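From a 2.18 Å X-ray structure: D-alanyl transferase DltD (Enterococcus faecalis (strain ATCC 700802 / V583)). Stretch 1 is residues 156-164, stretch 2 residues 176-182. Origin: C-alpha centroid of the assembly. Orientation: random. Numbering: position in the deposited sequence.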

# COMPACT_ATOMS: atom_id res chain seq x y z
N LYS A 156 14.24 16.88 12.81
CA LYS A 156 14.71 16.94 14.18
C LYS A 156 15.86 15.98 14.46
O LYS A 156 16.40 15.99 15.57
N ASP A 157 16.24 15.16 13.48
CA ASP A 157 17.35 14.22 13.60
C ASP A 157 18.54 14.84 12.87
O ASP A 157 18.65 14.75 11.65
N LYS A 158 19.44 15.47 13.63
CA LYS A 158 20.50 16.28 13.03
C LYS A 158 21.51 15.42 12.29
O LYS A 158 21.91 15.75 11.17
N VAL A 159 21.96 14.32 12.90
CA VAL A 159 22.91 13.44 12.22
C VAL A 159 22.30 12.90 10.94
O VAL A 159 22.96 12.84 9.89
N LEU A 160 21.03 12.50 11.00
CA LEU A 160 20.34 12.05 9.80
C LEU A 160 20.30 13.15 8.74
O LEU A 160 20.64 12.92 7.58
N MET A 161 19.91 14.36 9.15
CA MET A 161 19.85 15.47 8.20
C MET A 161 21.21 15.73 7.57
O MET A 161 21.31 15.99 6.37
N GLU A 162 22.27 15.67 8.37
CA GLU A 162 23.61 15.87 7.84
C GLU A 162 23.98 14.76 6.86
O GLU A 162 24.60 15.02 5.82
N THR A 163 23.60 13.52 7.16
CA THR A 163 23.87 12.42 6.25
C THR A 163 23.09 12.57 4.95
O THR A 163 23.63 12.35 3.86
N LEU A 164 21.81 12.95 5.04
CA LEU A 164 21.00 13.12 3.83
C LEU A 164 21.53 14.25 2.96
O LEU A 164 21.38 14.20 1.73
N SER A 176 31.76 8.34 10.35
CA SER A 176 31.16 8.67 11.63
C SER A 176 29.64 8.64 11.56
O SER A 176 28.97 8.37 12.57
N GLN A 177 29.07 8.91 10.39
CA GLN A 177 27.62 8.85 10.24
C GLN A 177 27.13 7.41 10.21
O GLN A 177 26.16 7.05 10.88
N ARG A 178 27.81 6.56 9.43
CA ARG A 178 27.46 5.14 9.41
C ARG A 178 27.63 4.52 10.79
O ARG A 178 26.76 3.76 11.24
N ASP A 179 28.74 4.82 11.47
CA ASP A 179 28.94 4.30 12.82
C ASP A 179 27.80 4.70 13.74
O ASP A 179 27.35 3.89 14.57
N TYR A 180 27.31 5.94 13.62
CA TYR A 180 26.21 6.39 14.46
C TYR A 180 24.96 5.55 14.24
O TYR A 180 24.32 5.10 15.19
N PHE A 181 24.60 5.34 12.97
CA PHE A 181 23.43 4.52 12.68
C PHE A 181 23.60 3.10 13.22
O PHE A 181 22.66 2.51 13.75
N ILE A 182 24.81 2.55 13.10
CA ILE A 182 25.06 1.20 13.58
C ILE A 182 24.89 1.13 15.09
O ILE A 182 24.32 0.16 15.62

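The two stretches form a small, mainly van der Waals contact between two helices that run roughly antiparallel, with no direct hydrogen bond across it and a single water joining Glu-162 and Gln-177 at one margin. The axes of helix 158-164 and helix 176-182 cross at -138° and approach to 10.4 Å, and 343 Å² of surface is buried between the stretches, both sides summed. The backbones come nearest at Thr-163 and Gln-177, whose CA atoms are 6.5 Å apart.

From the first helix, Val-159 and Thr-163, one turn apart, point toward the second; Gln-177 and Tyr-180 point back. Val-159, with chi1 t, rests over one face of the Tyr-180 ring, Val-159 CB lying 4.2 Å from the ring centroid and 22° off the normal, a CH-pi contact. Val-159 CG1 lies 3.4 Å from Tyr-180 CD2. The t rotamer of Tyr-180 (chi1 170°, chi2 83°) carries the ring across to this valine.

Phe-181 leaves its helix sideways, but chi1 m brings the end of the ring nearer to the first stretch. Phe-181 CZ lies 3.4 Å from Thr-163 OG1, 4.3 Å from Leu-160 CD1 and 4.5 Å from Val-159 CG1, so the tip of the ring meets three residues of one helix. Leu-160 is itself directed sideways, and its t,p rotamer places CD1 within reach of the phenyl group.

Thr-163 adopts chi1 m, which lets Thr-163 OG1 donate to Val-159 O of its own helix at 2.9 Å. Thr-163 OG1 also packs against the amide of Gln-177, 3.1 Å from Gln-177 CD, yet the angles to OE1 and NE2 are too poor for hydrogen bonding. Gln-177, extended in an m,t rotamer, instead finds its polar partners around the contact: OE1 is hydrogen-bonded to a residue adjoining one of the stretches, while Gln-177 NE2 donates to the oxygen of water 1 at 3.0 Å. Water 1 in turn donates through its oxygen to Glu-162 OE1 at 2.8 Å, bridging the two side chains. The amide also lies against the first helix directly, with Gln-177 NE2 3.6 Å from Glu-162 C.

At the start of the first helix, Asp-157 serves as N-cap. With chi1 t, Asp-157 OD1 accepts from Leu-160 N at 3.1 Å, satisfying an amide of the first turn, and OD2 is hydrogen-bonded elsewhere in the structure. Its approach to the second stretch is slight, with Asp-157 OD1 4.5 Å from Tyr-180 OH.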

# COMPACT_ATOMS: atom_id res chain seq x y z
CB LYS A 156 13.55 16.65 15.14
CG LYS A 156 12.99 15.24 15.02
CD LYS A 156 11.76 15.06 15.90
CE LYS A 156 11.33 13.60 15.93
NZ LYS A 156 10.10 13.40 16.73
CB ASP A 157 16.95 12.87 13.01
CG ASP A 157 17.99 11.79 13.26
OD1 ASP A 157 19.18 12.12 13.44
OD2 ASP A 157 17.61 10.60 13.26
CB LYS A 158 21.19 17.11 14.11
CG LYS A 158 20.25 18.06 14.85
CD LYS A 158 19.57 19.04 13.90
CE LYS A 158 18.72 20.05 14.66
NZ LYS A 158 18.14 21.09 13.76
CB VAL A 159 23.36 12.31 13.16
CG1 VAL A 159 24.24 11.31 12.41
CG2 VAL A 159 24.11 12.88 14.36
CB LEU A 160 18.92 11.59 10.15
CG LEU A 160 18.06 11.07 9.00
CD1 LEU A 160 18.77 9.97 8.25
CD2 LEU A 160 16.73 10.57 9.54
CB MET A 161 19.34 16.73 8.90
CG MET A 161 17.84 16.71 9.19
SD MET A 161 16.84 16.78 7.69
CE MET A 161 17.11 18.47 7.18
CB GLU A 162 24.62 15.94 8.98
CG GLU A 162 24.44 17.18 9.85
CD GLU A 162 25.32 17.18 11.08
OE1 GLU A 162 25.71 16.09 11.56
OE2 GLU A 162 25.63 18.29 11.58
CB THR A 163 23.53 11.09 6.92
OG1 THR A 163 24.29 10.95 8.13
CG2 THR A 163 23.82 9.92 5.99
CB LEU A 164 19.54 13.36 4.21
CG LEU A 164 18.86 12.23 4.98
CD1 LEU A 164 17.41 12.58 5.27
CD2 LEU A 164 18.96 10.91 4.22
CB SER A 176 31.64 10.04 12.11
OG SER A 176 31.25 11.06 11.21
CB GLN A 177 27.19 9.60 8.97
CG GLN A 177 27.46 11.10 9.02
CD GLN A 177 27.24 11.78 7.68
OE1 GLN A 177 27.27 11.14 6.63
NE2 GLN A 177 27.01 13.09 7.71
CB ARG A 178 28.33 4.41 8.38
CG ARG A 178 28.07 2.91 8.32
CD ARG A 178 28.85 2.25 7.19
NE ARG A 178 28.59 0.82 7.13
CZ ARG A 178 29.26 -0.11 7.81
NH1 ARG A 178 28.94 -1.39 7.68
NH2 ARG A 178 30.24 0.24 8.64
CB ASP A 179 30.27 4.80 13.39
CG ASP A 179 31.48 4.26 12.64
OD1 ASP A 179 31.32 3.31 11.84
OD2 ASP A 179 32.59 4.78 12.86
CB TYR A 180 25.93 7.87 14.19
CG TYR A 180 24.66 8.37 14.85
CD1 TYR A 180 24.66 8.76 16.18
CD2 TYR A 180 23.47 8.44 14.14
CE1 TYR A 180 23.50 9.22 16.78
CE2 TYR A 180 22.31 8.89 14.73
CZ TYR A 180 22.33 9.28 16.06
OH TYR A 180 21.18 9.73 16.66
CB PHE A 181 23.16 4.49 11.17
CG PHE A 181 22.93 5.85 10.58
CD1 PHE A 181 22.03 6.73 11.16
CD2 PHE A 181 23.63 6.27 9.46
CE1 PHE A 181 21.82 7.99 10.62
CE2 PHE A 181 23.43 7.53 8.92
CZ PHE A 181 22.52 8.39 9.50
CB ILE A 182 26.47 0.73 13.15
CG1 ILE A 182 26.49 0.53 11.63
CG2 ILE A 182 26.87 -0.55 13.87
CD1 ILE A 182 27.88 0.29 11.06
O HOH W 1 27.33 14.05 10.53